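Local coordinates for protein gingipain R2 Pro-Domain (PDB 4IEF) that probably keeps the arginine-specific cysteine protease gingipain R2 inactive until the propeptide is removed, at residues 136-141 with 145-150; 154-157 with 162-165; 17-22 with 27-32; 98-103 with 120-125. All coordinates share one frame; numbering follows the deposited sequence.

Contact 1: residues 136-141 with 145-150; sequences SDPFIL and RGQVVN. With CA (calcium ion), chain K.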
loop_
_atom_site.group_PDB
_atom_site.type_symbol
_atom_site.label_atom_id
_atom_site.label_comp_id
_atom_site.label_asym_id
_atom_site.label_seq_id
_atom_site.Cartn_x
_atom_site.Cartn_y
_atom_site.Cartn_z
ATOM N N SER A 136 -17.272 -8.901 9.552
ATOM C CA SER A 136 -17.054 -9.005 8.114
ATOM C C SER A 136 -16.527 -10.423 7.821
ATOM O O SER A 136 -16.229 -11.156 8.764
ATOM C CB SER A 136 -16.100 -7.918 7.627
ATOM O OG SER A 136 -16.748 -6.654 7.616
ATOM N N ASP A 137 -16.448 -10.826 6.539
ATOM C CA ASP A 137 -15.986 -12.158 6.140
ATOM C C ASP A 137 -14.552 -12.434 6.615
ATOM O O ASP A 137 -13.701 -11.552 6.489
ATOM C CB ASP A 137 -16.077 -12.327 4.613
ATOM C CG ASP A 137 -17.495 -12.439 4.079
ATOM O OD1 ASP A 137 -18.382 -12.885 4.835
ATOM O OD2 ASP A 137 -17.706 -12.128 2.895
ATOM N N PRO A 138 -14.268 -13.632 7.182
ATOM C CA PRO A 138 -12.898 -13.910 7.665
ATOM C C PRO A 138 -11.872 -13.978 6.539
ATOM O O PRO A 138 -12.189 -14.381 5.417
ATOM C CB PRO A 138 -13.024 -15.262 8.368
ATOM C CG PRO A 138 -14.245 -15.885 7.780
ATOM C CD PRO A 138 -15.175 -14.774 7.426
ATOM N N PHE A 139 -10.642 -13.561 6.848
ATOM C CA PHE A 139 -9.551 -13.535 5.882
ATOM C C PHE A 139 -8.301 -14.182 6.460
ATOM O O PHE A 139 -8.197 -14.344 7.674
ATOM C CB PHE A 139 -9.255 -12.078 5.456
ATOM C CG PHE A 139 -8.777 -11.148 6.548
ATOM C CD1 PHE A 139 -7.421 -10.994 6.809
ATOM C CD2 PHE A 139 -9.680 -10.375 7.276
ATOM C CE1 PHE A 139 -6.978 -10.113 7.803
ATOM C CE2 PHE A 139 -9.236 -9.495 8.271
ATOM C CZ PHE A 139 -7.889 -9.370 8.529
ATOM N N ILE A 140 -7.339 -14.521 5.595
ATOM C CA ILE A 140 -6.057 -15.043 6.030
ATOM C C ILE A 140 -4.980 -14.078 5.536
ATOM O O ILE A 140 -4.902 -13.782 4.339
ATOM C CB ILE A 140 -5.793 -16.521 5.617
ATOM C CG1 ILE A 140 -6.854 -17.480 6.253
ATOM C CG2 ILE A 140 -4.362 -16.944 6.015
ATOM C CD1 ILE A 140 -7.040 -18.832 5.539
ATOM N N LEU A 141 -4.182 -13.554 6.478
ATOM C CA LEU A 141 -3.048 -12.691 6.193
ATOM C C LEU A 141 -1.804 -13.485 6.557
ATOM O O LEU A 141 -1.410 -13.529 7.722
ATOM C CB LEU A 141 -3.136 -11.329 6.927
ATOM C CG LEU A 141 -1.944 -10.361 6.771
ATOM C CD1 LEU A 141 -1.648 -10.054 5.300
ATOM C CD2 LEU A 141 -2.180 -9.083 7.555
ATOM N N ARG A 145 -5.233 -15.846 10.720
ATOM C CA ARG A 145 -6.626 -15.750 10.291
ATOM C C ARG A 145 -7.214 -14.546 11.009
ATOM O O ARG A 145 -7.133 -14.457 12.234
ATOM C CB ARG A 145 -7.423 -17.049 10.566
ATOM C CG ARG A 145 -8.821 -17.062 9.921
ATOM C CD ARG A 145 -9.459 -18.433 9.962
ATOM N NE ARG A 145 -10.858 -18.435 9.521
ATOM C CZ ARG A 145 -11.913 -18.412 10.334
ATOM N NH1 ARG A 145 -11.745 -18.339 11.649
ATOM N NH2 ARG A 145 -13.141 -18.446 9.839
ATOM N N GLY A 146 -7.724 -13.600 10.238
ATOM C CA GLY A 146 -8.297 -12.372 10.770
ATOM C C GLY A 146 -9.762 -12.191 10.446
ATOM O O GLY A 146 -10.300 -12.844 9.540
ATOM N N GLN A 147 -10.413 -11.297 11.197
ATOM C CA GLN A 147 -11.813 -10.937 11.005
ATOM C C GLN A 147 -12.046 -9.511 11.515
ATOM O O GLN A 147 -11.526 -9.132 12.569
ATOM C CB GLN A 147 -12.767 -11.942 11.673
ATOM C CG GLN A 147 -14.144 -11.943 11.010
ATOM C CD GLN A 147 -14.999 -13.145 11.313
ATOM O OE1 GLN A 147 -14.622 -14.042 12.063
ATOM N NE2 GLN A 147 -16.184 -13.188 10.723
ATOM N N VAL A 148 -12.817 -8.726 10.751
ATOM C CA VAL A 148 -13.111 -7.335 11.089
ATOM C C VAL A 148 -14.441 -7.241 11.844
ATOM O O VAL A 148 -15.454 -7.776 11.386
ATOM C CB VAL A 148 -13.097 -6.424 9.833
ATOM C CG1 VAL A 148 -13.483 -4.983 10.178
ATOM C CG2 VAL A 148 -11.732 -6.463 9.144
ATOM N N VAL A 149 -14.419 -6.559 13.004
ATOM C CA VAL A 149 -15.613 -6.281 13.801
ATOM C C VAL A 149 -16.078 -4.840 13.452
ATOM O O VAL A 149 -15.258 -3.921 13.393
ATOM C CB VAL A 149 -15.436 -6.533 15.336
ATOM C CG1 VAL A 149 -14.376 -5.629 15.970
ATOM C CG2 VAL A 149 -16.770 -6.418 16.076
ATOM N N ASN A 150 -17.375 -4.671 13.166
ATOM C CA ASN A 150 -17.953 -3.369 12.819
ATOM C C ASN A 150 -18.935 -2.884 13.879
ATOM O O ASN A 150 -19.861 -3.607 14.257
ATOM C CB ASN A 150 -18.665 -3.430 11.459
ATOM C CG ASN A 150 -17.900 -4.219 10.430
ATOM O OD1 ASN A 150 -16.790 -3.847 10.039
ATOM N ND2 ASN A 150 -18.433 -5.371 10.046
HETATM CA CA CA K . -4.573 -13.872 1.853
HETATM O O HOH W 1 -13.096 -9.103 8.115
HETATM O O HOH W 2 -5.537 -14.082 -0.528
#
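F139 and G146 form the hydrogen-bonded antiparallel pair of a beta hairpin built from strands 133-141 and 144-157, with I140 and R145 as the non-hydrogen-bonded pair beside it. The backbone bonds are short: F139 N reaches G146 O at 2.8 Å and G146 N reaches F139 O at 2.7 Å. Farther along, S136 N binds V148 O at 2.8 Å, and between these points a water donates to D137 O while accepting from V148 N.

Two side-chain amides add to the hold on S136. The extended chain of Q147 runs alongside P138 and delivers NE2 to S136 O at 2.8 Å, almost in line with the carbonyl (C=O...N 165°) and close to the amide plane. N150 ND2 donates to S136 OG at 3.2 Å and also to T134 OG1, while N150 OD1 accepts from a basic side chain of the second protein in the assembly.

Side chains pack on both faces of the hairpin. With chi1 at 63°, the F139 ring folds back over the facing strand, where G146 has no side chain to hold it off; G146 CA makes a CH-pi contact 3.9 Å from the ring centroid, and V148 CG2 approaches F139 CE2 obliquely. On the face of I140 and R145, P138 CB sits over the guanidinium, 3.5 Å from R145 NH2. That group is gripped by the carbonyls of S76, R79, Q181 and N182.

The metal contact joins two proteins: I140 O binds calcium at 2.5 Å, together with a water and acidic side chains and backbone atoms of the other protein chain.

Contact 2: residues 154-157 with 162-165; sequences LQYN and TLRI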
loop_
_atom_site.group_PDB
_atom_site.type_symbol
_atom_site.label_atom_id
_atom_site.label_comp_id
_atom_site.label_asym_id
_atom_site.label_seq_id
_atom_site.Cartn_x
_atom_site.Cartn_y
_atom_site.Cartn_z
ATOM N N LEU A 154 -24.892 4.479 15.157
ATOM C CA LEU A 154 -25.934 5.397 14.731
ATOM C C LEU A 154 -27.077 4.591 14.105
ATOM O O LEU A 154 -26.926 4.004 13.032
ATOM C CB LEU A 154 -25.374 6.474 13.775
ATOM C CG LEU A 154 -24.276 7.392 14.346
ATOM C CD1 LEU A 154 -23.637 8.206 13.263
ATOM C CD2 LEU A 154 -24.817 8.318 15.440
ATOM N N GLN A 155 -28.192 4.506 14.841
ATOM C CA GLN A 155 -29.396 3.772 14.449
ATOM C C GLN A 155 -30.512 4.792 14.216
ATOM O O GLN A 155 -30.774 5.624 15.082
ATOM C CB GLN A 155 -29.772 2.715 15.500
ATOM C CG GLN A 155 -28.656 1.702 15.814
ATOM C CD GLN A 155 -28.396 0.676 14.733
ATOM O OE1 GLN A 155 -29.317 0.148 14.102
ATOM N NE2 GLN A 155 -27.130 0.328 14.536
ATOM N N TYR A 156 -31.109 4.784 13.020
ATOM C CA TYR A 156 -32.099 5.786 12.649
ATOM C C TYR A 156 -33.357 5.181 12.069
ATOM O O TYR A 156 -33.304 4.384 11.124
ATOM C CB TYR A 156 -31.470 6.779 11.642
ATOM C CG TYR A 156 -32.388 7.858 11.105
ATOM C CD1 TYR A 156 -32.817 8.905 11.917
ATOM C CD2 TYR A 156 -32.764 7.878 9.765
ATOM C CE1 TYR A 156 -33.636 9.917 11.419
ATOM C CE2 TYR A 156 -33.579 8.888 9.253
ATOM C CZ TYR A 156 -34.011 9.907 10.085
ATOM O OH TYR A 156 -34.810 10.905 9.575
ATOM N N ASN A 157 -34.493 5.588 12.649
ATOM C CA ASN A 157 -35.826 5.225 12.198
ATOM C C ASN A 157 -36.306 6.374 11.302
ATOM O O ASN A 157 -36.491 7.483 11.805
ATOM C CB ASN A 157 -36.769 4.960 13.383
ATOM C CG ASN A 157 -38.110 4.360 13.001
ATOM O OD1 ASN A 157 -38.785 4.789 12.052
ATOM N ND2 ASN A 157 -38.544 3.361 13.755
ATOM N N THR A 162 -36.321 9.480 14.507
ATOM C CA THR A 162 -35.588 9.294 15.750
ATOM C C THR A 162 -34.216 8.677 15.465
ATOM O O THR A 162 -34.102 7.636 14.802
ATOM C CB THR A 162 -36.416 8.464 16.747
ATOM O OG1 THR A 162 -37.665 9.130 16.980
ATOM C CG2 THR A 162 -35.704 8.258 18.073
ATOM N N LEU A 163 -33.178 9.346 15.979
ATOM C CA LEU A 163 -31.810 8.886 15.871
ATOM C C LEU A 163 -31.300 8.457 17.241
ATOM O O LEU A 163 -31.395 9.218 18.206
ATOM C CB LEU A 163 -30.897 9.969 15.266
ATOM C CG LEU A 163 -29.402 9.614 15.133
ATOM C CD1 LEU A 163 -29.130 8.749 13.897
ATOM C CD2 LEU A 163 -28.557 10.862 15.092
ATOM N N ARG A 164 -30.763 7.238 17.311
ATOM C CA ARG A 164 -30.154 6.673 18.511
ATOM C C ARG A 164 -28.637 6.778 18.376
ATOM O O ARG A 164 -28.067 6.264 17.412
ATOM C CB ARG A 164 -30.605 5.221 18.730
ATOM C CG ARG A 164 -32.037 5.116 19.216
ATOM C CD ARG A 164 -32.479 3.674 19.346
ATOM N NE ARG A 164 -33.863 3.581 19.814
ATOM C CZ ARG A 164 -34.538 2.443 19.942
ATOM N NH1 ARG A 164 -33.964 1.284 19.635
ATOM N NH2 ARG A 164 -35.790 2.452 20.375
ATOM N N ILE A 165 -28.005 7.511 19.303
ATOM C CA ILE A 165 -26.561 7.725 19.327
ATOM C C ILE A 165 -25.963 6.848 20.420
ATOM O O ILE A 165 -26.141 7.139 21.600
ATOM C CB ILE A 165 -26.198 9.232 19.514
ATOM C CG1 ILE A 165 -26.778 10.103 18.369
ATOM C CG2 ILE A 165 -24.669 9.422 19.646
ATOM C CD1 ILE A 165 -27.123 11.546 18.749
#
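The Y156 ring meets the neighbouring strand through its CD1 side. L163 CB lies at the ring edge, near its plane, while T162 O approaches obliquely, 3.4 Å from Y156 CD1. The ring takes up this place because CG is anti to the backbone N (chi1 177°), which carries it back beside its own carbonyl and over the T162 end of the partner strand; its hydroxyl then hydrogen-bonds to V96 O. On the opposite face the flat ends of Q155, R164 and N157 turn to partners elsewhere. Q155 bends at chi2, and its amide is held from both ends: NE2 donates to A152 O and E131 O, and OE1 accepts from G130 N. The R164 guanidinium forms a salt bridge through NE with E92 and a cation-pi contact with F127, and N157 ND2 bonds to D125 OD1.

Apolar packing fills the face of L154, Y156, L163 and I165. L163 CD1 touches Y156 CB at 3.8 Å, and L154 and I165 run alongside each other, with L154 CD2 4.0 Å from I165 CG1. Across the other face Q155 and R164 meet only at their bases, CB to CB at 4.2 Å.

The backbones are regularly paired. R164 N donates to Q155 O at 2.8 Å, nearly straight at 177°, and Q155 N returns to R164 O at 3.1 Å. N157 N binds T162 O at 3.0 Å, but the return bond from T162 N to N157 O is weak. N157 OD1 accepts from T160 N within the turn. Alternating hydrogen-bonded and non-hydrogen-bonded pairs beside a four-residue connection make this an antiparallel beta hairpin, joining strands 144-157 and 162-176.

Contact 3: residues 17-22 with 27-32; sequences RLLSAE and KVQFRM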
loop_
_atom_site.group_PDB
_atom_site.type_symbol
_atom_site.label_atom_id
_atom_site.label_comp_id
_atom_site.label_asym_id
_atom_site.label_seq_id
_atom_site.Cartn_x
_atom_site.Cartn_y
_atom_site.Cartn_z
ATOM N N ARG A 17 -10.769 0.978 22.394
ATOM C CA ARG A 17 -9.707 0.236 23.080
ATOM C C ARG A 17 -10.053 -1.237 23.318
ATOM O O ARG A 17 -11.222 -1.588 23.489
ATOM C CB ARG A 17 -9.318 0.910 24.416
ATOM C CG ARG A 17 -10.394 0.958 25.510
ATOM C CD ARG A 17 -9.771 1.378 26.833
ATOM N NE ARG A 17 -10.700 1.274 27.961
ATOM C CZ ARG A 17 -11.208 2.311 28.620
ATOM N NH1 ARG A 17 -10.901 3.552 28.260
ATOM N NH2 ARG A 17 -12.040 2.117 29.634
ATOM N N LEU A 18 -9.005 -2.088 23.328
ATOM C CA LEU A 18 -9.082 -3.520 23.590
ATOM C C LEU A 18 -9.142 -3.717 25.104
ATOM O O LEU A 18 -8.164 -3.431 25.794
ATOM C CB LEU A 18 -7.864 -4.243 22.958
ATOM C CG LEU A 18 -7.741 -5.750 23.189
ATOM C CD1 LEU A 18 -8.648 -6.538 22.250
ATOM C CD2 LEU A 18 -6.303 -6.198 23.022
ATOM N N LEU A 19 -10.300 -4.155 25.620
ATOM C CA LEU A 19 -10.490 -4.371 27.060
ATOM C C LEU A 19 -9.859 -5.682 27.512
ATOM O O LEU A 19 -9.173 -5.697 28.532
ATOM C CB LEU A 19 -11.978 -4.337 27.467
ATOM C CG LEU A 19 -12.720 -2.998 27.344
ATOM C CD1 LEU A 19 -14.160 -3.147 27.777
ATOM C CD2 LEU A 19 -12.084 -1.909 28.196
ATOM N N SER A 20 -10.097 -6.775 26.764
ATOM C CA SER A 20 -9.569 -8.110 27.071
ATOM C C SER A 20 -9.214 -8.880 25.799
ATOM O O SER A 20 -9.815 -8.653 24.746
ATOM C CB SER A 20 -10.578 -8.919 27.886
ATOM O OG SER A 20 -10.973 -8.254 29.075
ATOM N N ALA A 21 -8.237 -9.801 25.913
ATOM C CA ALA A 21 -7.778 -10.680 24.839
ATOM C C ALA A 21 -7.184 -11.956 25.436
ATOM O O ALA A 21 -6.175 -11.912 26.143
ATOM C CB ALA A 21 -6.765 -9.969 23.949
ATOM N N GLU A 22 -7.877 -13.076 25.206
ATOM C CA GLU A 22 -7.509 -14.419 25.659
ATOM C C GLU A 22 -7.626 -15.346 24.462
ATOM O O GLU A 22 -8.711 -15.458 23.893
ATOM C CB GLU A 22 -8.410 -14.869 26.828
ATOM C CG GLU A 22 -7.984 -14.326 28.182
ATOM C CD GLU A 22 -7.100 -15.263 28.984
ATOM O OE1 GLU A 22 -7.624 -15.921 29.912
ATOM O OE2 GLU A 22 -5.887 -15.344 28.684
ATOM N N LYS A 27 -12.360 -8.691 23.669
ATOM C CA LYS A 27 -13.348 -7.745 24.188
ATOM C C LYS A 27 -12.945 -6.352 23.714
ATOM O O LYS A 27 -11.885 -5.851 24.101
ATOM C CB LYS A 27 -13.443 -7.831 25.719
ATOM C CG LYS A 27 -14.837 -7.580 26.270
ATOM C CD LYS A 27 -14.880 -7.840 27.772
ATOM C CE LYS A 27 -16.056 -7.174 28.433
ATOM N NZ LYS A 27 -15.975 -7.276 29.913
ATOM N N VAL A 28 -13.745 -5.768 22.805
ATOM C CA VAL A 28 -13.440 -4.469 22.205
ATOM C C VAL A 28 -14.493 -3.441 22.638
ATOM O O VAL A 28 -15.699 -3.687 22.538
ATOM C CB VAL A 28 -13.298 -4.542 20.652
ATOM C CG1 VAL A 28 -12.866 -3.197 20.063
ATOM C CG2 VAL A 28 -12.323 -5.643 20.226
ATOM N N GLN A 29 -14.013 -2.286 23.115
ATOM C CA GLN A 29 -14.845 -1.175 23.533
ATOM C C GLN A 29 -14.811 -0.060 22.495
ATOM O O GLN A 29 -13.742 0.373 22.060
ATOM C CB GLN A 29 -14.394 -0.644 24.909
ATOM C CG GLN A 29 -14.965 0.733 25.277
ATOM C CD GLN A 29 -14.526 1.207 26.634
ATOM O OE1 GLN A 29 -14.916 0.659 27.664
ATOM N NE2 GLN A 29 -13.711 2.252 26.663
ATOM N N PHE A 30 -15.994 0.401 22.110
ATOM C CA PHE A 30 -16.180 1.553 21.242
ATOM C C PHE A 30 -16.765 2.667 22.083
ATOM O O PHE A 30 -17.667 2.422 22.896
ATOM C CB PHE A 30 -17.101 1.244 20.041
ATOM C CG PHE A 30 -17.648 2.487 19.368
ATOM C CD1 PHE A 30 -18.826 3.084 19.818
ATOM C CD2 PHE A 30 -16.959 3.093 18.321
ATOM C CE1 PHE A 30 -19.288 4.276 19.249
ATOM C CE2 PHE A 30 -17.445 4.268 17.725
ATOM C CZ PHE A 30 -18.603 4.850 18.193
ATOM N N ARG A 31 -16.292 3.889 21.858
ATOM C CA ARG A 31 -16.843 5.080 22.481
ATOM C C ARG A 31 -16.958 6.156 21.413
ATOM O O ARG A 31 -16.046 6.311 20.594
ATOM C CB ARG A 31 -16.023 5.533 23.691
ATOM C CG ARG A 31 -16.412 4.817 24.978
ATOM C CD ARG A 31 -15.498 5.185 26.126
ATOM N NE ARG A 31 -15.973 4.622 27.388
ATOM C CZ ARG A 31 -15.296 4.655 28.532
ATOM N NH1 ARG A 31 -14.091 5.210 28.583
ATOM N NH2 ARG A 31 -15.812 4.123 29.630
ATOM N N MET A 32 -18.118 6.842 21.371
ATOM C CA MET A 32 -18.391 7.900 20.396
ATOM C C MET A 32 -17.416 9.068 20.597
ATOM O O MET A 32 -17.245 9.551 21.716
ATOM C CB MET A 32 -19.852 8.379 20.490
ATOM C CG MET A 32 -20.235 9.402 19.413
ATOM S SD MET A 32 -20.009 8.809 17.712
ATOM C CE MET A 32 -21.535 7.891 17.497
#
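R17 and Q29 extend together from one face of this antiparallel hairpin. R17 CG sits between the backbone N and the carbonyl carbon (chi1 65°), and the extended chain beyond it takes the guanidinium to Q29 NE2, which lies 3.2 Å above the guanidinium plane, over its centre. The amide and guanidinium planes are 53° apart; NE2 and the guanidinium nitrogens are all donors, so the two groups pack without a hydrogen bond. The same NE2 also lies over one face of the R31 guanidinium, toward its rim. The two arginines cross with their planes 79° apart and bring like charges close, R17 NH1 to R31 NH1 at 3.6 Å, which the salt bridge from R31 NE to E168 OE1 probably offsets.

L19 crosses the base of Q29, its CG 3.8 Å from Q29 CB. L19 and S20 together face K27 in a classic beta bulge, which turns L19 toward the partner strand: K27 O accepts from L19 N at 2.8 Å and weakly from S20 N, while K27 N donates to S20 O at 2.8 Å. On the opposite face L18 CD1 makes a loose contact with V28 CG2.

Strand 25-31 lies between strands 17-22 and 162-176, backbone-bonded to the latter through V28 and F30; V28 packs on F151 and on L73 of strand 69-74.

Contact 4: residues 98-103 with 120-125; sequences IAPSKG and QSYNED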
loop_
_atom_site.group_PDB
_atom_site.type_symbol
_atom_site.label_atom_id
_atom_site.label_comp_id
_atom_site.label_asym_id
_atom_site.label_seq_id
_atom_site.Cartn_x
_atom_site.Cartn_y
_atom_site.Cartn_z
ATOM N N ILE A 98 -31.968 12.534 8.716
ATOM C CA ILE A 98 -30.656 12.015 8.319
ATOM C C ILE A 98 -30.642 11.917 6.801
ATOM O O ILE A 98 -31.598 11.404 6.210
ATOM C CB ILE A 98 -30.312 10.663 9.013
ATOM C CG1 ILE A 98 -30.154 10.827 10.550
ATOM C CG2 ILE A 98 -29.087 9.949 8.384
ATOM C CD1 ILE A 98 -28.956 11.690 11.081
ATOM N N ALA A 99 -29.562 12.431 6.176
ATOM C CA ALA A 99 -29.368 12.437 4.728
ATOM C C ALA A 99 -29.258 11.014 4.155
ATOM O O ALA A 99 -28.667 10.144 4.800
ATOM C CB ALA A 99 -28.125 13.234 4.379
ATOM N N PRO A 100 -29.813 10.761 2.944
ATOM C CA PRO A 100 -29.699 9.420 2.359
ATOM C C PRO A 100 -28.337 9.221 1.697
ATOM O O PRO A 100 -27.733 10.176 1.200
ATOM C CB PRO A 100 -30.844 9.389 1.346
ATOM C CG PRO A 100 -30.998 10.802 0.924
ATOM C CD PRO A 100 -30.533 11.683 2.042
ATOM N N SER A 101 -27.842 7.983 1.701
ATOM C CA SER A 101 -26.543 7.684 1.111
ATOM C C SER A 101 -26.561 7.795 -0.409
ATOM O O SER A 101 -27.546 7.435 -1.052
ATOM C CB SER A 101 -26.068 6.302 1.526
ATOM O OG SER A 101 -24.765 6.043 1.031
ATOM N N LYS A 102 -25.464 8.319 -0.965
ATOM C CA LYS A 102 -25.245 8.438 -2.406
ATOM C C LYS A 102 -24.658 7.123 -2.942
ATOM O O LYS A 102 -24.553 6.936 -4.156
ATOM C CB LYS A 102 -24.295 9.609 -2.713
ATOM C CG LYS A 102 -24.900 10.983 -2.496
ATOM C CD LYS A 102 -23.933 12.064 -2.949
ATOM C CE LYS A 102 -24.445 13.433 -2.588
ATOM N NZ LYS A 102 -23.567 14.511 -3.116
ATOM N N GLY A 103 -24.291 6.235 -2.019
ATOM C CA GLY A 103 -23.695 4.941 -2.322
ATOM C C GLY A 103 -22.253 5.088 -2.751
ATOM O O GLY A 103 -21.611 6.105 -2.456
ATOM N N GLN A 120 -36.788 3.726 -0.867
ATOM C CA GLN A 120 -38.011 3.173 -0.281
ATOM C C GLN A 120 -37.855 2.878 1.221
ATOM O O GLN A 120 -38.855 2.869 1.945
ATOM C CB GLN A 120 -38.433 1.897 -1.033
ATOM C CG GLN A 120 -39.866 1.945 -1.585
ATOM C CD GLN A 120 -40.933 1.893 -0.504
ATOM O OE1 GLN A 120 -41.716 2.834 -0.321
ATOM N NE2 GLN A 120 -41.027 0.773 0.202
ATOM N N SER A 121 -36.598 2.669 1.688
ATOM C CA SER A 121 -36.250 2.404 3.083
ATOM C C SER A 121 -36.730 3.533 4.029
ATOM O O SER A 121 -36.932 3.277 5.220
ATOM C CB SER A 121 -34.741 2.214 3.214
ATOM O OG SER A 121 -34.009 3.360 2.814
ATOM N N TYR A 122 -36.942 4.765 3.485
ATOM C CA TYR A 122 -37.408 5.949 4.226
ATOM C C TYR A 122 -38.927 5.914 4.538
ATOM O O TYR A 122 -39.435 6.806 5.226
ATOM C CB TYR A 122 -37.024 7.252 3.502
ATOM C CG TYR A 122 -35.654 7.744 3.914
ATOM C CD1 TYR A 122 -34.501 7.220 3.334
ATOM C CD2 TYR A 122 -35.503 8.673 4.942
ATOM C CE1 TYR A 122 -33.233 7.615 3.759
ATOM C CE2 TYR A 122 -34.240 9.075 5.375
ATOM C CZ TYR A 122 -33.109 8.552 4.769
ATOM O OH TYR A 122 -31.863 8.962 5.157
ATOM N N ASN A 123 -39.632 4.870 4.078
ATOM C CA ASN A 123 -41.055 4.673 4.364
ATOM C C ASN A 123 -41.249 3.493 5.338
ATOM O O ASN A 123 -42.380 3.206 5.725
ATOM C CB ASN A 123 -41.848 4.445 3.063
ATOM C CG ASN A 123 -41.756 5.571 2.053
ATOM O OD1 ASN A 123 -42.382 6.633 2.181
ATOM N ND2 ASN A 123 -41.026 5.335 0.981
ATOM N N GLU A 124 -40.143 2.840 5.759
ATOM C CA GLU A 124 -40.150 1.676 6.654
ATOM C C GLU A 124 -39.984 2.095 8.121
ATOM O O GLU A 124 -38.995 2.743 8.477
ATOM C CB GLU A 124 -39.050 0.678 6.242
ATOM C CG GLU A 124 -39.355 -0.059 4.948
ATOM C CD GLU A 124 -38.160 -0.616 4.199
ATOM O OE1 GLU A 124 -38.130 -0.474 2.955
ATOM O OE2 GLU A 124 -37.265 -1.208 4.845
ATOM N N ASP A 125 -40.977 1.746 8.959
ATOM C CA ASP A 125 -41.001 2.074 10.384
ATOM C C ASP A 125 -40.189 1.043 11.194
ATOM O O ASP A 125 -40.750 0.135 11.817
ATOM C CB ASP A 125 -42.453 2.182 10.892
ATOM C CG ASP A 125 -42.633 2.720 12.308
ATOM O OD1 ASP A 125 -41.651 3.265 12.875
ATOM O OD2 ASP A 125 -43.762 2.635 12.833
#
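A one-turn 3-10 segment, 120-123, carries Y122 against the extended chain of I98, A99 and P100, tying together two parts of the long connection between strands 79-93 and 133-141. This is loop-to-loop packing in which a single buried tyrosine does nearly all the work. Y122 OH donates to I98 O at 2.7 Å. The acceptor lies at the ring edge, near the plane of the aromatic group, but the hydroxyl approaches the carbonyl from above its plane, 49° out of it, with a C=O...O angle of 130°. A99 O is 3.4 Å from the same hydroxyl.

The apolar half of the contact falls on the CE1 side of the ring, where P100 CB comes obliquely to 3.8 Å from Y122 CE1. A chi1 of -88° directs the ring from the turn toward the I98-P100 backbone. Y118 meets Y122 edge-to-face and also packs on P100, while P64 touches Y122, so rings and prolines pack round the tyrosine.

Further bonds hold each segment. In the 3-10 turn, N123 N donates to Q120 O at 3.0 Å. The other chain is fastened to its surroundings by backbone hydrogen bonds that pair A99 with Q48 and I65, and the I98 side chain packs on F37 and P50. Farther on, S101 forms an ST turn: its OG hydrogen-bonds with S59 O and accepts from G103 N at 3.1 Å.

Contacts 1, 2 and 3 are three hairpins of one antiparallel sheet, and contacts 1 and 2 share strand 144-157, with centres about 27 Å apart on opposite sides of the chain's centre. Contact 3 reaches contact 2 through M32, whose CE lies 3.9 Å from L154 CD2. Contact 4 belongs to the loops outside that sheet, yet its centre is only about 12 Å from that of contact 2: Y156 CE2 packs on Y122 CE2 at 3.9 Å, and N157 ND2 probably hydrogen-bonds to D125 OD1 at 3.2 Å. The calcium shared with the second protein is at contact 1, whose centre is about 28 Å from that of contact 4.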